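Local coordinates for dipeptidase AC. Metallo peptidase. MEROPS family M19 (Rhodobacter sphaeroides, PDB 3LY0), which probably hydrolyses dipeptides as a zinc-dependent peptidase of the membrane dipeptidase family, here with a phosphinate mimic of L-Ala-D-Ala bound at two zinc ions, at residues 8-13 with 133-138; 53-58 with 101-106; 142-145 with 149-152; 182-187 with 235-240; 229-234 with 244-249. All coordinates share one frame; numbering follows the deposited sequence.

Interaction 1 of 5, residues 8-13 with 133-138; sequences PVFDGH and SGIMHM. With ZN (zinc ion), chain D.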
# COMPACT_ATOMS: atom_id res chain seq x y z
N PRO A 8 -6.85 -8.21 -15.52
CA PRO A 8 -6.54 -6.87 -15.00
C PRO A 8 -6.28 -6.93 -13.50
O PRO A 8 -6.92 -7.69 -12.79
CB PRO A 8 -7.82 -6.08 -15.29
CG PRO A 8 -8.47 -6.81 -16.44
CD PRO A 8 -8.16 -8.26 -16.18
N VAL A 9 -5.32 -6.13 -13.05
CA VAL A 9 -4.95 -6.11 -11.64
C VAL A 9 -5.33 -4.79 -11.01
O VAL A 9 -4.96 -3.73 -11.51
CB VAL A 9 -3.44 -6.33 -11.46
CG1 VAL A 9 -3.00 -6.08 -10.02
CG2 VAL A 9 -3.08 -7.74 -11.89
N PHE A 10 -6.11 -4.86 -9.93
CA PHE A 10 -6.31 -3.69 -9.09
C PHE A 10 -5.38 -3.83 -7.90
O PHE A 10 -5.36 -4.87 -7.23
CB PHE A 10 -7.76 -3.55 -8.62
CG PHE A 10 -8.01 -2.28 -7.87
CD1 PHE A 10 -8.32 -1.12 -8.55
CD2 PHE A 10 -7.86 -2.23 -6.50
CE1 PHE A 10 -8.52 0.06 -7.88
CE2 PHE A 10 -8.06 -1.04 -5.81
CZ PHE A 10 -8.38 0.10 -6.50
N ASP A 11 -4.61 -2.78 -7.64
CA ASP A 11 -3.50 -2.87 -6.71
C ASP A 11 -3.66 -2.08 -5.42
O ASP A 11 -4.23 -0.98 -5.40
CB ASP A 11 -2.22 -2.41 -7.39
CG ASP A 11 -1.02 -2.60 -6.51
OD1 ASP A 11 -0.66 -3.77 -6.27
OD2 ASP A 11 -0.45 -1.58 -6.05
N GLY A 12 -3.10 -2.62 -4.35
CA GLY A 12 -3.29 -2.08 -3.01
C GLY A 12 -2.45 -0.87 -2.61
O GLY A 12 -2.80 -0.19 -1.66
N HIS A 13 -1.34 -0.61 -3.30
CA HIS A 13 -0.45 0.47 -2.87
C HIS A 13 0.65 0.80 -3.87
O HIS A 13 1.47 -0.06 -4.18
CB HIS A 13 0.23 0.09 -1.55
CG HIS A 13 0.99 1.23 -0.93
ND1 HIS A 13 0.39 2.12 -0.07
CD2 HIS A 13 2.28 1.63 -1.07
CE1 HIS A 13 1.29 3.01 0.32
NE2 HIS A 13 2.44 2.74 -0.28
N SER A 133 -8.25 3.22 -12.74
CA SER A 133 -8.84 3.82 -11.54
C SER A 133 -7.77 4.18 -10.51
O SER A 133 -6.72 3.54 -10.41
CB SER A 133 -9.88 2.88 -10.93
OG SER A 133 -9.31 1.61 -10.64
N GLY A 134 -8.07 5.22 -9.73
CA GLY A 134 -7.18 5.61 -8.65
C GLY A 134 -7.96 5.91 -7.39
O GLY A 134 -8.97 6.61 -7.44
N ILE A 135 -7.50 5.38 -6.27
CA ILE A 135 -8.04 5.75 -4.96
C ILE A 135 -7.02 6.65 -4.26
O ILE A 135 -5.85 6.28 -4.14
CB ILE A 135 -8.31 4.52 -4.09
CG1 ILE A 135 -9.34 3.60 -4.75
CG2 ILE A 135 -8.77 4.93 -2.68
CD1 ILE A 135 -9.55 2.29 -4.01
N MET A 136 -7.46 7.83 -3.84
CA MET A 136 -6.61 8.72 -3.04
C MET A 136 -6.40 8.14 -1.63
O MET A 136 -7.36 7.96 -0.87
CB MET A 136 -7.21 10.13 -2.97
CG MET A 136 -6.33 11.15 -2.25
SD MET A 136 -7.08 12.83 -2.07
CE MET A 136 -7.41 13.25 -3.79
N HIS A 137 -5.13 7.88 -1.31
CA HIS A 137 -4.74 7.21 -0.09
C HIS A 137 -3.70 8.05 0.62
O HIS A 137 -2.84 8.64 -0.02
CB HIS A 137 -4.11 5.85 -0.43
CG HIS A 137 -3.49 5.15 0.74
ND1 HIS A 137 -4.23 4.43 1.65
CD2 HIS A 137 -2.20 5.07 1.15
CE1 HIS A 137 -3.42 3.92 2.57
NE2 HIS A 137 -2.19 4.30 2.29
N MET A 138 -3.77 8.10 1.95
CA MET A 138 -2.76 8.81 2.73
C MET A 138 -1.98 7.80 3.56
O MET A 138 -2.56 7.07 4.36
CB MET A 138 -3.47 9.84 3.64
CG MET A 138 -2.58 10.71 4.52
SD MET A 138 -3.48 12.13 5.23
CE MET A 138 -3.99 12.90 3.73
ZN ZN D . 4.28 3.97 0.02

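Interaction 2 of 5, residues 53-58 with 101-106; sequences GFFAIY and GHLLWM. With LY0 ((2R)-3-[(R)-[(1R)-1-aminoethyl](hydroxy)phosphoryl]-2-methylpropanoic acid), chain C.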
# COMPACT_ATOMS: atom_id res chain seq x y z
N GLY A 53 -5.51 1.32 -8.82
CA GLY A 53 -5.01 1.03 -7.49
C GLY A 53 -5.10 2.20 -6.53
O GLY A 53 -5.61 3.28 -6.86
N PHE A 54 -4.62 1.95 -5.31
CA PHE A 54 -4.46 3.00 -4.32
C PHE A 54 -3.18 3.77 -4.63
O PHE A 54 -2.10 3.17 -4.72
CB PHE A 54 -4.31 2.41 -2.92
CG PHE A 54 -5.53 1.71 -2.37
CD1 PHE A 54 -6.29 2.30 -1.37
CD2 PHE A 54 -5.88 0.43 -2.80
CE1 PHE A 54 -7.40 1.64 -0.83
CE2 PHE A 54 -6.97 -0.23 -2.26
CZ PHE A 54 -7.73 0.37 -1.28
N PHE A 55 -3.31 5.09 -4.76
CA PHE A 55 -2.19 6.00 -4.98
C PHE A 55 -1.87 6.72 -3.68
O PHE A 55 -2.66 7.55 -3.22
CB PHE A 55 -2.52 6.98 -6.11
CG PHE A 55 -2.49 6.35 -7.47
CD1 PHE A 55 -1.39 6.53 -8.31
CD2 PHE A 55 -3.54 5.55 -7.90
CE1 PHE A 55 -1.34 5.91 -9.56
CE2 PHE A 55 -3.49 4.92 -9.14
CZ PHE A 55 -2.40 5.11 -9.97
N ALA A 56 -0.74 6.37 -3.09
CA ALA A 56 -0.38 6.88 -1.78
C ALA A 56 0.18 8.28 -1.81
O ALA A 56 1.06 8.61 -2.62
CB ALA A 56 0.62 5.93 -1.11
N ILE A 57 -0.33 9.09 -0.89
CA ILE A 57 0.26 10.36 -0.51
C ILE A 57 1.09 10.06 0.73
O ILE A 57 0.55 9.73 1.78
CB ILE A 57 -0.83 11.39 -0.18
CG1 ILE A 57 -1.66 11.72 -1.43
CG2 ILE A 57 -0.23 12.64 0.46
CD1 ILE A 57 -2.95 12.42 -1.14
N TYR A 58 2.41 10.16 0.60
CA TYR A 58 3.33 9.82 1.67
C TYR A 58 4.35 10.94 1.78
O TYR A 58 4.93 11.35 0.79
CB TYR A 58 4.01 8.48 1.37
CG TYR A 58 5.47 8.38 1.76
CD1 TYR A 58 5.85 8.17 3.08
CD2 TYR A 58 6.46 8.50 0.80
CE1 TYR A 58 7.19 8.09 3.43
CE2 TYR A 58 7.80 8.41 1.14
CZ TYR A 58 8.16 8.21 2.45
OH TYR A 58 9.50 8.12 2.76
N GLY A 101 -2.60 17.28 -5.25
CA GLY A 101 -2.72 18.12 -6.43
C GLY A 101 -2.20 17.44 -7.69
O GLY A 101 -2.79 17.58 -8.76
N HIS A 102 -1.11 16.69 -7.56
CA HIS A 102 -0.59 15.91 -8.69
C HIS A 102 -1.57 14.81 -9.10
O HIS A 102 -1.72 14.52 -10.29
CB HIS A 102 0.77 15.28 -8.36
CG HIS A 102 1.89 16.27 -8.30
ND1 HIS A 102 2.17 17.13 -9.33
CD2 HIS A 102 2.81 16.51 -7.34
CE1 HIS A 102 3.22 17.87 -9.01
NE2 HIS A 102 3.63 17.51 -7.80
N LEU A 103 -2.24 14.20 -8.13
CA LEU A 103 -3.17 13.12 -8.42
C LEU A 103 -4.35 13.66 -9.24
O LEU A 103 -4.76 13.06 -10.22
CB LEU A 103 -3.66 12.46 -7.13
CG LEU A 103 -4.58 11.25 -7.29
CD1 LEU A 103 -3.86 10.13 -8.01
CD2 LEU A 103 -5.10 10.78 -5.94
N LEU A 104 -4.89 14.80 -8.83
CA LEU A 104 -5.99 15.40 -9.59
C LEU A 104 -5.49 15.83 -10.96
O LEU A 104 -6.20 15.65 -11.97
CB LEU A 104 -6.62 16.60 -8.86
CG LEU A 104 -7.47 16.30 -7.63
CD1 LEU A 104 -8.25 17.54 -7.23
CD2 LEU A 104 -8.41 15.13 -7.88
N TRP A 105 -4.30 16.39 -11.01
CA TRP A 105 -3.69 16.75 -12.29
C TRP A 105 -3.59 15.54 -13.23
O TRP A 105 -3.86 15.66 -14.42
CB TRP A 105 -2.32 17.42 -12.11
CG TRP A 105 -1.64 17.52 -13.41
CD1 TRP A 105 -1.81 18.49 -14.35
CD2 TRP A 105 -0.72 16.57 -13.97
NE1 TRP A 105 -1.04 18.21 -15.46
CE2 TRP A 105 -0.36 17.04 -15.25
CE3 TRP A 105 -0.16 15.37 -13.51
CZ2 TRP A 105 0.54 16.36 -16.07
CZ3 TRP A 105 0.74 14.69 -14.33
CH2 TRP A 105 1.07 15.19 -15.59
N MET A 106 -3.19 14.38 -12.70
CA MET A 106 -3.07 13.17 -13.52
C MET A 106 -4.37 12.87 -14.26
O MET A 106 -4.37 12.48 -15.44
CB MET A 106 -2.68 11.95 -12.66
CG MET A 106 -1.23 11.92 -12.19
SD MET A 106 -0.91 10.68 -10.86
CE MET A 106 -1.42 9.13 -11.66
P LY0 C . 6.82 2.56 1.35
C1 LY0 C . 8.58 4.73 1.32
N1 LY0 C . 6.22 5.08 0.67
C2 LY0 C . 7.34 4.17 0.66
C4 LY0 C . 8.08 1.27 0.97
C5 LY0 C . 8.50 0.42 2.14
C6 LY0 C . 7.33 -0.09 2.94
C7 LY0 C . 9.54 -0.62 1.82
O31 LY0 C . 5.49 2.25 0.70
O32 LY0 C . 6.61 2.72 2.89
O61 LY0 C . 7.56 -0.62 4.17
O62 LY0 C . 6.17 -0.01 2.52

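Interaction 3 of 5, residues 142-145 with 149-152; sequences EAIG and DALH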
# COMPACT_ATOMS: atom_id res chain seq x y z
N GLU A 142 0.16 12.48 9.07
CA GLU A 142 0.75 13.72 9.58
C GLU A 142 0.03 14.97 9.10
O GLU A 142 0.03 15.98 9.80
CB GLU A 142 2.20 13.82 9.17
CG GLU A 142 3.11 12.83 9.86
CD GLU A 142 3.29 11.53 9.10
OE1 GLU A 142 2.57 11.27 8.11
OE2 GLU A 142 4.17 10.77 9.52
N ALA A 143 -0.56 14.93 7.92
CA ALA A 143 -1.27 16.10 7.41
C ALA A 143 -2.60 16.32 8.12
O ALA A 143 -3.30 17.30 7.84
CB ALA A 143 -1.48 15.98 5.91
N ILE A 144 -2.97 15.41 9.02
CA ILE A 144 -4.18 15.54 9.82
C ILE A 144 -3.81 15.93 11.24
O ILE A 144 -3.07 15.22 11.92
CB ILE A 144 -4.97 14.21 9.87
CG1 ILE A 144 -5.13 13.58 8.48
CG2 ILE A 144 -6.33 14.41 10.55
CD1 ILE A 144 -5.77 14.49 7.47
N GLY A 145 -4.29 17.08 11.71
CA GLY A 145 -4.04 17.45 13.09
C GLY A 145 -4.81 16.57 14.05
O GLY A 145 -5.76 15.90 13.66
N ASP A 149 -9.71 18.11 12.05
CA ASP A 149 -10.40 19.00 11.12
C ASP A 149 -10.02 18.71 9.68
O ASP A 149 -10.88 18.75 8.79
CB ASP A 149 -10.10 20.47 11.43
CG ASP A 149 -10.98 21.04 12.51
OD1 ASP A 149 -11.84 20.31 13.05
OD2 ASP A 149 -10.80 22.24 12.80
N ALA A 150 -8.74 18.45 9.44
CA ALA A 150 -8.28 18.21 8.08
C ALA A 150 -8.73 16.86 7.52
O ALA A 150 -8.72 16.67 6.32
CB ALA A 150 -6.78 18.37 7.96
N LEU A 151 -9.10 15.93 8.39
CA LEU A 151 -9.67 14.67 7.91
C LEU A 151 -10.92 14.94 7.09
O LEU A 151 -11.13 14.37 6.03
CB LEU A 151 -9.97 13.72 9.08
CG LEU A 151 -10.46 12.32 8.69
CD1 LEU A 151 -9.31 11.54 8.08
CD2 LEU A 151 -11.00 11.58 9.92
N HIS A 152 -11.76 15.86 7.58
CA HIS A 152 -12.98 16.20 6.86
C HIS A 152 -12.67 16.92 5.57
O HIS A 152 -13.30 16.67 4.55
CB HIS A 152 -13.91 17.01 7.76
CG HIS A 152 -14.31 16.27 8.99
ND1 HIS A 152 -15.42 15.45 9.03
CD2 HIS A 152 -13.74 16.20 10.22
CE1 HIS A 152 -15.51 14.91 10.24
NE2 HIS A 152 -14.51 15.35 10.98
O HOH W 1 -6.55 18.94 11.27

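Interaction 4 of 5, residues 182-187 with 235-240; sequences GSPDTG and NAHAVT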
# COMPACT_ATOMS: atom_id res chain seq x y z
N GLY A 182 12.66 -9.36 13.31
CA GLY A 182 12.07 -8.77 14.49
C GLY A 182 10.56 -8.86 14.51
O GLY A 182 9.92 -8.97 13.46
N SER A 183 10.00 -8.80 15.71
CA SER A 183 8.56 -8.81 15.93
C SER A 183 7.98 -7.46 15.54
O SER A 183 8.65 -6.44 15.66
CB SER A 183 8.29 -9.08 17.41
OG SER A 183 6.99 -8.69 17.81
N PRO A 184 6.71 -7.44 15.09
CA PRO A 184 6.04 -6.15 14.84
C PRO A 184 5.69 -5.41 16.14
O PRO A 184 5.21 -4.29 16.08
CB PRO A 184 4.75 -6.55 14.12
CG PRO A 184 4.84 -7.99 13.83
CD PRO A 184 5.87 -8.59 14.75
N ASP A 185 5.92 -6.03 17.29
CA ASP A 185 5.61 -5.38 18.57
C ASP A 185 6.77 -4.49 18.99
O ASP A 185 7.56 -4.84 19.88
CB ASP A 185 5.30 -6.44 19.63
CG ASP A 185 4.75 -5.84 20.91
OD1 ASP A 185 4.49 -4.62 20.95
OD2 ASP A 185 4.59 -6.60 21.89
N THR A 186 6.86 -3.33 18.36
CA THR A 186 8.03 -2.47 18.47
C THR A 186 7.84 -1.23 19.32
O THR A 186 8.80 -0.49 19.58
CB THR A 186 8.51 -2.04 17.08
OG1 THR A 186 7.43 -1.37 16.40
CG2 THR A 186 8.94 -3.24 16.26
N GLY A 187 6.61 -0.98 19.76
CA GLY A 187 6.33 0.20 20.55
C GLY A 187 4.90 0.36 21.05
O GLY A 187 4.12 -0.59 21.10
N ASN A 235 3.20 -8.64 4.16
CA ASN A 235 3.31 -10.07 3.89
C ASN A 235 3.28 -10.92 5.16
O ASN A 235 2.89 -10.43 6.22
CB ASN A 235 4.54 -10.35 3.02
CG ASN A 235 4.46 -9.63 1.68
OD1 ASN A 235 3.37 -9.29 1.22
ND2 ASN A 235 5.62 -9.37 1.07
N ALA A 236 3.67 -12.19 5.05
CA ALA A 236 3.51 -13.12 6.16
C ALA A 236 4.76 -13.21 7.03
O ALA A 236 5.81 -13.67 6.57
CB ALA A 236 3.13 -14.49 5.65
N HIS A 237 4.64 -12.78 8.28
CA HIS A 237 5.76 -12.81 9.22
C HIS A 237 6.32 -14.22 9.40
O HIS A 237 7.52 -14.39 9.61
CB HIS A 237 5.32 -12.24 10.56
CG HIS A 237 6.46 -11.88 11.46
ND1 HIS A 237 7.03 -12.77 12.34
CD2 HIS A 237 7.16 -10.72 11.59
CE1 HIS A 237 8.02 -12.18 12.98
NE2 HIS A 237 8.11 -10.94 12.55
N ALA A 238 5.43 -15.21 9.33
CA ALA A 238 5.83 -16.61 9.52
C ALA A 238 6.79 -17.06 8.43
O ALA A 238 7.57 -18.00 8.64
CB ALA A 238 4.60 -17.50 9.58
N VAL A 239 6.74 -16.41 7.27
CA VAL A 239 7.64 -16.72 6.16
C VAL A 239 8.88 -15.82 6.18
O VAL A 239 10.01 -16.31 6.05
CB VAL A 239 6.91 -16.58 4.81
CG1 VAL A 239 7.84 -16.81 3.65
CG2 VAL A 239 5.71 -17.53 4.76
N THR A 240 8.66 -14.52 6.35
CA THR A 240 9.75 -13.54 6.41
C THR A 240 9.53 -12.67 7.64
O THR A 240 8.63 -11.83 7.65
CB THR A 240 9.72 -12.62 5.17
OG1 THR A 240 9.96 -13.39 3.99
CG2 THR A 240 10.76 -11.51 5.28

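Interaction 5 of 5, residues 229-234 with 244-249; sequences LVATHS and RNLTDR. With ZN (zinc ion), chain E; LY0 ((2R)-3-[(R)-[(1R)-1-aminoethyl](hydroxy)phosphoryl]-2-methylpropanoic acid), chain C.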
# COMPACT_ATOMS: atom_id res chain seq x y z
N LEU A 229 -10.56 -5.26 8.68
CA LEU A 229 -9.17 -4.87 8.88
C LEU A 229 -8.38 -5.07 7.60
O LEU A 229 -8.49 -6.10 6.95
CB LEU A 229 -8.54 -5.70 10.00
CG LEU A 229 -9.22 -5.55 11.36
CD1 LEU A 229 -8.56 -6.47 12.39
CD2 LEU A 229 -9.19 -4.09 11.83
N VAL A 230 -7.56 -4.08 7.26
CA VAL A 230 -6.87 -4.10 5.98
C VAL A 230 -5.41 -3.72 6.18
O VAL A 230 -5.11 -2.76 6.86
CB VAL A 230 -7.47 -3.05 5.03
CG1 VAL A 230 -6.71 -3.05 3.71
CG2 VAL A 230 -8.96 -3.29 4.81
N ALA A 231 -4.52 -4.49 5.56
CA ALA A 231 -3.12 -4.10 5.42
C ALA A 231 -2.86 -4.08 3.92
O ALA A 231 -2.88 -5.13 3.28
CB ALA A 231 -2.22 -5.10 6.12
N THR A 232 -2.67 -2.90 3.35
CA THR A 232 -2.61 -2.81 1.89
C THR A 232 -1.35 -3.39 1.27
O THR A 232 -1.37 -3.79 0.10
CB THR A 232 -2.72 -1.36 1.38
OG1 THR A 232 -1.63 -0.58 1.89
CG2 THR A 232 -4.06 -0.70 1.77
N HIS A 233 -0.24 -3.42 2.02
CA HIS A 233 1.02 -3.89 1.47
C HIS A 233 1.90 -4.52 2.55
O HIS A 233 2.90 -3.94 2.99
CB HIS A 233 1.74 -2.81 0.61
CG HIS A 233 2.07 -1.53 1.34
ND1 HIS A 233 1.12 -0.73 1.95
CD2 HIS A 233 3.25 -0.87 1.47
CE1 HIS A 233 1.71 0.33 2.46
NE2 HIS A 233 3.00 0.29 2.17
N SER A 234 1.51 -5.72 2.97
CA SER A 234 2.19 -6.44 4.05
C SER A 234 2.14 -7.93 3.77
O SER A 234 1.15 -8.43 3.24
CB SER A 234 1.50 -6.19 5.39
OG SER A 234 1.55 -4.82 5.75
N ARG A 244 7.74 -5.41 9.33
CA ARG A 244 6.65 -4.92 8.47
C ARG A 244 5.59 -5.97 8.14
O ARG A 244 4.51 -5.63 7.64
CB ARG A 244 7.22 -4.32 7.20
CG ARG A 244 7.61 -2.86 7.37
CD ARG A 244 6.38 -1.96 7.33
NE ARG A 244 5.91 -1.72 5.96
CZ ARG A 244 4.83 -2.26 5.40
NH1 ARG A 244 4.07 -3.12 6.07
NH2 ARG A 244 4.51 -1.92 4.16
N ASN A 245 5.88 -7.24 8.39
CA ASN A 245 4.95 -8.31 8.06
C ASN A 245 3.97 -8.67 9.19
O ASN A 245 4.06 -8.13 10.30
CB ASN A 245 5.72 -9.53 7.55
CG ASN A 245 6.27 -9.31 6.15
OD1 ASN A 245 5.80 -8.44 5.42
ND2 ASN A 245 7.25 -10.12 5.76
N LEU A 246 3.02 -9.55 8.88
CA LEU A 246 1.91 -9.84 9.77
C LEU A 246 2.07 -11.24 10.37
O LEU A 246 2.30 -12.20 9.65
CB LEU A 246 0.59 -9.76 9.00
CG LEU A 246 0.18 -8.37 8.52
CD1 LEU A 246 -0.88 -8.47 7.43
CD2 LEU A 246 -0.31 -7.51 9.67
N THR A 247 1.92 -11.34 11.68
CA THR A 247 1.99 -12.65 12.34
C THR A 247 0.71 -13.43 12.09
O THR A 247 -0.31 -12.87 11.66
CB THR A 247 2.17 -12.52 13.85
OG1 THR A 247 0.96 -12.00 14.43
CG2 THR A 247 3.33 -11.59 14.18
N ASP A 248 0.75 -14.74 12.34
CA ASP A 248 -0.44 -15.56 12.15
C ASP A 248 -1.58 -15.09 13.04
O ASP A 248 -2.75 -15.17 12.65
CB ASP A 248 -0.12 -17.04 12.40
CG ASP A 248 0.66 -17.67 11.25
OD1 ASP A 248 0.88 -17.01 10.22
OD2 ASP A 248 1.05 -18.85 11.39
N ARG A 249 -1.25 -14.60 14.23
CA ARG A 249 -2.26 -14.06 15.13
C ARG A 249 -2.94 -12.85 14.50
O ARG A 249 -4.16 -12.72 14.54
CB ARG A 249 -1.65 -13.68 16.48
CG ARG A 249 -2.70 -13.32 17.53
CD ARG A 249 -2.09 -12.71 18.77
NE ARG A 249 -1.43 -11.44 18.46
CZ ARG A 249 -2.04 -10.26 18.47
NH1 ARG A 249 -3.33 -10.18 18.78
NH2 ARG A 249 -1.37 -9.16 18.16
ZN ZN E . 4.67 1.63 2.82
P LY0 C . 6.82 2.56 1.35
C1 LY0 C . 8.58 4.73 1.32
N1 LY0 C . 6.22 5.08 0.67
C2 LY0 C . 7.34 4.17 0.66
C4 LY0 C . 8.08 1.27 0.97
C5 LY0 C . 8.50 0.42 2.14
C6 LY0 C . 7.33 -0.09 2.94
C7 LY0 C . 9.54 -0.62 1.82
O31 LY0 C . 5.49 2.25 0.70
O32 LY0 C . 6.61 2.72 2.89
O61 LY0 C . 7.56 -0.62 4.17
O62 LY0 C . 6.17 -0.01 2.52
O HOH W 2 1.80 -4.99 8.36

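Interaction 1 of 5, residues 8-13 with 133-138
Segments 8-13 and 133-138 run 24° apart in their touching parts, Phe10 facing Ser133 with CA atoms 8.3 Å apart and His13 facing His137, and no hydrogen bond joins them. Side chains alone make the contact. Phe10 reaches across with CG anti to the backbone N (chi1 -174°), and its ring is met along the edge: Ser133 OG lies in the ring plane 3.3 Å from CE1, while Ile135 CD1 approaches CZ at 3.5 Å. Farther along, the rings of His13 and His137 have centroids 5.6 Å apart and planes at 85°, an oblique meeting. His13 NE2 binds a zinc ion at 2.2 Å, a site shared with Asp15 and Glu139. An Asx turn precedes it: His13 N donates to Asp11 OD2 at 3.0 Å, from above the carboxylate plane. His137 ND1 is hydrogen-bonded to Ser161. Strand 50-57 pairs in parallel with both strand 9-11 and strand 132-139 and so separates them in the barrel sheet of this TIM-barrel clan member; Val123 of helix 120-129 packs on Phe10, and Tyr348 of helix 336-354 meets its ring edge-to-face.

Interaction 2 of 5, residues 53-58 with 101-106
Helix-on-sheet packing in the barrel joins Phe55 of strand 50-57 to Leu103 and Met106 of helix 89-109, behind a strand whose far end leads into the inhibitor pocket. The contact is wholly apolar and rests on two methyl groups. Leu103 sends CD1 against the root of the phenylalanine, 3.9 Å from Phe55 CB and 4.1 Å from Phe55 CG. Met106 reaches the outer part of the same ring, its CE 3.8 Å from Phe55 CE1; the bend at the last torsion (chi3 58°) turns this methyl toward the ring. Both methyls approach obliquely. Leu103 and Met106 lie three residues apart on the helix, so both project toward the strand and bracket the phenylalanine from its CB to its CE1. At the end of the strand segment Tyr58 belongs to the ligand pocket: the amino nitrogen N1 of the phosphinate inhibitor LY0 sits over one face of its ring, 3.4 Å from Tyr58 CD2 and offset toward the rim. Tyr58 OH is hydrogen-bonded to His65, another pocket residue, which probably helps fix the rotation of the ring. Around the apolar contact, Phe114 of strand 114-116 meets the Phe55 ring edge-to-face and also touches Leu103 and Met106. Leu17 of helix 16-22 packs on both helix residues, and Met136 of strand 132-139 on Leu103.

Interaction 3 of 5, residues 142-145 with 149-152
Ile144 is the wedge of this contact, driven against the first turn of helix 149-157 by the loop that follows strand 132-139. The tight part is side chain against side chain and backbone, without a hydrogen bond. Ile144 CD1 lies 3.7 Å from the backbone N of Leu151 and 4.0 Å from Ala150 CB, while the other branch, CG2, meets Leu151 CB at 4.0 Å. With CG1 anti to the carbonyl carbon and chi2 at -56°, the side chain folds so that both of its methyl ends face the helix. Ala150 points its CB toward the loop, where it comes 3.6 Å from Ala143 O; that carbonyl accepts a hydrogen bond from Gln93 of helix 89-109. With an alanine here in place of Ile144, the faces of Ala150 and Leu151 that its two methyls cover would probably lose their partner, opening a gap between loop and helix. The other side is looser and carries a bridging water, which accepts from Gly145 N at 3.0 Å and from Ala150 N at 2.9 Å; the nearby Asp149 is exposed. Phe154 of the same helix and Phe172 also pack on Ile144. In the first turn of a helix the backbone N-H groups lack the carbonyl acceptors that a preceding turn would supply; here the water takes up that of Ala150, and Asp147 OD2 accepts from Asp149 N. The chemistry thus implies a division of labour: apolar branches hold loop and helix together, while the water accepts from two backbone N-H donors, which could not bond to each other.

Interaction 4 of 5, residues 182-187 with 235-240
The His237 imidazole meets the other segment at its edge, with Gly182 O and Gly182 C near the ring plane, while Pro184 CD and Ser183 CA approach it obliquely. Two loops of this TIM-barrel clan protein meet here, one following strand 179-180 of a small antiparallel sheet, the other following strand 230-231. The ring donates through NE2 to Gly182 O at 2.8 Å with an almost straight N-H...O angle of 177°, and the acceptor lies in the imidazole plane. At the acceptor the approach is different, since the nitrogen stands 39° above the carbonyl plane. Having CG anti to the backbone N (chi1 -164°) extends the ring toward the glycine. Pro184 CD lies 3.9 Å from His237 NE2, beside the bond. A leucine in place of His237 would probably leave Gly182 O without this donor and remove the hydrogen bond between 182-187 and 235-240. Each loop is also shaped from within. Behind the histidine, Ala236 O accepts from both Val239 N and Thr240 N, in a helix-like turn. In the other loop Ser183 OG closes an ST turn, accepting from Asp185 N at 2.9 Å.

Interaction 5 of 5, residues 229-234 with 244-249
Hydrogen bonds and apolar contact join Ala231, His233 and Ser234 to Arg244 and Leu246, and both segments hold the inhibitor, His233 through the zinc. Hydrogen bonds come first. Arg244 NH2 donates to His233 O at 2.8 Å, nearly along the C=O axis, and NH1 to Ser234 OG at 3.1 Å, in the guanidinium plane. The bends at chi2 and chi3 curl the arginine back so that the same group also grips the inhibitor: NE donates to LY0 O61 at 2.7 Å and NH2 donates to LY0 O62 at 3.0 Å, the latter almost straight at 175°. Partners on several edges thus probably fix the rotation of the guanidinium. The arginine's charge probably helps balance the inhibitor carboxylate. Ser234 OG is also hydrogen-bonded to Ser211, and a water links it to Arg244 O. In the metal site, His233 NE2 binds a zinc ion at 2.2 Å together with three inhibitor oxygens, Glu139 and His212, while His233 ND1 donates to Thr232 OG1 at 2.8 Å. Face contact is separate: Arg244 NH2 stands over the histidine ring, the two planes 81° apart. In the apolar part Leu246 CD1 touches Ala231 CB and Ser234 CB, each at 3.9 Å. The contact lies in the unit of strand 230-231, helix 248-256 and strand 260-263; Leu246 also packs on Leu251 and Ile254 of that helix and on Phe218 of helix 215-224.

Along the chain, interaction 2 is nested inside the loop closed by interaction 1, interaction 3 follows, and interactions 4 and 5 cross, their segments alternating. Interactions 1 and 2, with centres about 10 Å apart, share the parallel sheet in which strand 50-57 neighbours 9-11 and 132-139. Interaction 3 lies beyond the end of strand 132-139, where Met138 packs on Ile144. Interactions 4 and 5 have centres about 9 Å apart and are joined by backbone hydrogen bonds of Leu246 with Asn235 and His237. Interactions 1 and 5, about 17 Å apart between centres, meet at His13 and His233, so different parts of the barrel bring their metal ligands to one two-zinc site.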